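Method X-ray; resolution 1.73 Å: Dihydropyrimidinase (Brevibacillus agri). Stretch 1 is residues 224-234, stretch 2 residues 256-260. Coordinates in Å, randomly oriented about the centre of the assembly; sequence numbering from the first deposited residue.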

# COMPACT_ATOMS: atom_id res chain seq x y z
N ALA A 224 -13.73 3.65 -10.94
CA ALA A 224 -14.96 4.23 -10.38
C ALA A 224 -14.63 4.98 -9.07
O ALA A 224 -15.18 6.07 -8.80
CB ALA A 224 -15.97 3.12 -10.13
N ILE A 225 -13.67 4.46 -8.31
CA ILE A 225 -13.29 5.09 -7.05
C ILE A 225 -12.61 6.45 -7.30
O ILE A 225 -12.96 7.44 -6.66
CB ILE A 225 -12.32 4.18 -6.25
CG1 ILE A 225 -13.13 3.10 -5.55
CG2 ILE A 225 -11.46 5.03 -5.28
CD1 ILE A 225 -12.29 1.94 -5.03
N ALA A 226 -11.74 6.53 -8.29
CA ALA A 226 -11.06 7.78 -8.60
C ALA A 226 -12.05 8.86 -9.05
O ALA A 226 -11.96 10.04 -8.64
CB ALA A 226 -10.00 7.56 -9.72
N LEU A 227 -13.00 8.47 -9.89
CA LEU A 227 -13.97 9.43 -10.41
C LEU A 227 -14.89 9.87 -9.28
O LEU A 227 -15.27 11.04 -9.19
CB LEU A 227 -14.81 8.76 -11.53
CG LEU A 227 -14.31 9.02 -12.96
CD1 LEU A 227 -12.81 8.69 -13.11
CD2 LEU A 227 -15.15 8.20 -13.92
N THR A 228 -15.20 8.96 -8.36
CA THR A 228 -15.97 9.32 -7.16
C THR A 228 -15.22 10.36 -6.30
O THR A 228 -15.82 11.33 -5.89
CB THR A 228 -16.33 8.09 -6.28
OG1 THR A 228 -17.13 7.20 -7.06
CG2 THR A 228 -17.11 8.51 -5.05
N ALA A 229 -13.93 10.14 -6.01
CA ALA A 229 -13.16 11.13 -5.28
C ALA A 229 -13.11 12.50 -6.00
O ALA A 229 -13.27 13.52 -5.36
CB ALA A 229 -11.70 10.60 -5.06
N LEU A 230 -12.91 12.48 -7.32
CA LEU A 230 -12.86 13.71 -8.19
C LEU A 230 -14.22 14.45 -8.21
O LEU A 230 -14.26 15.69 -8.33
CB LEU A 230 -12.50 13.30 -9.62
CG LEU A 230 -10.99 12.97 -9.80
CD1 LEU A 230 -10.75 12.15 -11.07
CD2 LEU A 230 -10.22 14.25 -9.85
N ALA A 231 -15.30 13.72 -7.97
CA ALA A 231 -16.62 14.31 -7.83
C ALA A 231 -17.02 14.63 -6.39
O ALA A 231 -18.15 15.13 -6.16
CB ALA A 231 -17.69 13.39 -8.49
N ASP A 232 -16.22 14.18 -5.42
CA ASP A 232 -16.60 14.22 -4.00
C ASP A 232 -17.95 13.53 -3.71
O ASP A 232 -18.78 14.03 -2.92
CB ASP A 232 -16.63 15.67 -3.51
CG ASP A 232 -16.72 15.77 -2.01
OD1 ASP A 232 -16.30 14.83 -1.32
OD2 ASP A 232 -17.18 16.81 -1.49
N ALA A 233 -18.19 12.41 -4.37
CA ALA A 233 -19.53 11.81 -4.38
C ALA A 233 -19.54 10.56 -3.49
O ALA A 233 -18.69 10.41 -2.60
CB ALA A 233 -19.92 11.46 -5.83
N GLN A 234 -20.56 9.71 -3.65
CA GLN A 234 -20.58 8.47 -2.84
C GLN A 234 -20.84 7.28 -3.76
O GLN A 234 -21.65 7.37 -4.68
CB GLN A 234 -21.65 8.53 -1.74
CG GLN A 234 -23.04 9.09 -2.21
CD GLN A 234 -23.17 10.61 -1.94
OE1 GLN A 234 -22.41 11.20 -1.17
NE2 GLN A 234 -24.11 11.26 -2.63
N GLY A 256 -10.72 8.18 3.59
CA GLY A 256 -11.95 8.81 4.08
C GLY A 256 -12.93 9.07 2.95
O GLY A 256 -13.97 9.76 3.15
N TRP A 257 -12.70 8.45 1.79
CA TRP A 257 -13.68 8.59 0.73
C TRP A 257 -14.93 7.78 1.02
O TRP A 257 -14.91 6.79 1.78
CB TRP A 257 -13.11 8.25 -0.62
CG TRP A 257 -11.90 9.11 -0.94
CD1 TRP A 257 -11.58 10.32 -0.38
CD2 TRP A 257 -10.88 8.83 -1.89
NE1 TRP A 257 -10.43 10.82 -0.95
CE2 TRP A 257 -10.00 9.94 -1.90
CE3 TRP A 257 -10.71 7.82 -2.84
CZ2 TRP A 257 -8.91 10.02 -2.76
CZ3 TRP A 257 -9.64 7.91 -3.71
CH2 TRP A 257 -8.75 9.00 -3.67
N ASN A 258 -16.06 8.24 0.46
CA ASN A 258 -17.36 7.60 0.75
C ASN A 258 -17.64 6.49 -0.26
O ASN A 258 -18.38 6.67 -1.24
CB ASN A 258 -18.44 8.69 0.81
CG ASN A 258 -18.14 9.69 1.94
OD1 ASN A 258 -17.76 9.26 3.04
ND2 ASN A 258 -18.05 10.96 1.60
N VAL A 259 -16.89 5.41 -0.09
CA VAL A 259 -16.91 4.26 -0.98
C VAL A 259 -17.35 3.07 -0.15
O VAL A 259 -16.74 2.76 0.90
CB VAL A 259 -15.51 3.99 -1.57
CG1 VAL A 259 -15.50 2.64 -2.38
CG2 VAL A 259 -15.08 5.21 -2.46
N TYR A 260 -18.40 2.39 -0.63
CA TYR A 260 -18.99 1.22 0.04
C TYR A 260 -18.94 0.05 -0.90
O TYR A 260 -18.86 0.23 -2.10
CB TYR A 260 -20.49 1.49 0.37
CG TYR A 260 -20.62 2.77 1.15
CD1 TYR A 260 -20.94 3.97 0.50
CD2 TYR A 260 -20.25 2.83 2.49
CE1 TYR A 260 -20.95 5.18 1.18
CE2 TYR A 260 -20.32 4.04 3.18
CZ TYR A 260 -20.68 5.21 2.50
OH TYR A 260 -20.75 6.42 3.16
O HOH W 1 -16.13 10.26 -1.50
O HOH W 2 -19.85 12.15 -0.41

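How do the two backbones lie against each other? Stretch 1 enters as a helix, each turn closed by bonds such as T228 N to A224 O (2.9 Å) and A229 N to I225 O (2.9 Å). The helix finishes in a Schellman motif: D232 takes a positive phi of 55°, while D232 N bonds back to A229 O (3.0 Å) and A233 N to T228 O (3.0 Å). Past this turn A233 and Q234 adopt extended angles, and the chain draws alongside stretch 2, where the CA atoms of Q234 and N258 lie 4.9 Å apart. G256 leaves a helix of its own in the same way, with a phi of 83°, and the chain then extends through W257 into the strand that includes V259 and Y260. The contact therefore has two parts, a helix face packed by side chains and a short run of chain beside the strand.

What joins the chains where Q234 passes N258, given that no direct hydrogen bond crosses between the stretches? Q234 CA comes within 3.3 Å of N258 O in a CA-H...O contact, with an angle of 139° at the hydrogen. Water 1 makes one polar link: water 1 donates to A233 O at 2.8 Å and accepts from N258 N at 2.8 Å, so a carbonyl and an amide too far apart to bond directly are both satisfied through one molecule. Water 2 lies near the side chains, accepting from N258 ND2 at 2.9 Å; Q234 OE1, at 2.8 Å, and A233 O, at a weaker 3.0 Å, are acceptors within its reach.

Why does W257 fit so closely against the helix? Its CA-to-CB bond points toward stretch 1, and chi1 in the m well (-57°) with chi2 at -21° lays the indole beside A229. The methyl A229 CB sits 3.4 Å from the centroid of the six-membered ring of W257 and only 2° off the ring normal, a CH-pi contact almost exactly over the face. A229 CB lies 3.6 Å from W257 CH2, so the contact is made by the methyl itself. One turn earlier, I225 meets the ring edge near its plane, with I225 CG2 3.8 Å from W257 CZ3, so the same indole is packed over a face and along an edge.

How do the remaining side chains complete the contact? I225 also reaches the strand, its CG1 lying 4.0 Å from V259 CG1, and thus spans both W257 and V259. T228 points its CA-to-CB bond toward stretch 2, but its hydroxyl is used within its own helix: T228 OG1 donates to A224 O at 2.8 Å. Its methyl approaches the backbone of stretch 2 more loosely, T228 CG2 being 4.4 Å from N258 O. Beyond the helix, Q234 CB and N258 CB are 4.1 Å apart, and Q234 CB lies 4.5 Å from Y260 CE1, at the edge of the tyrosine ring.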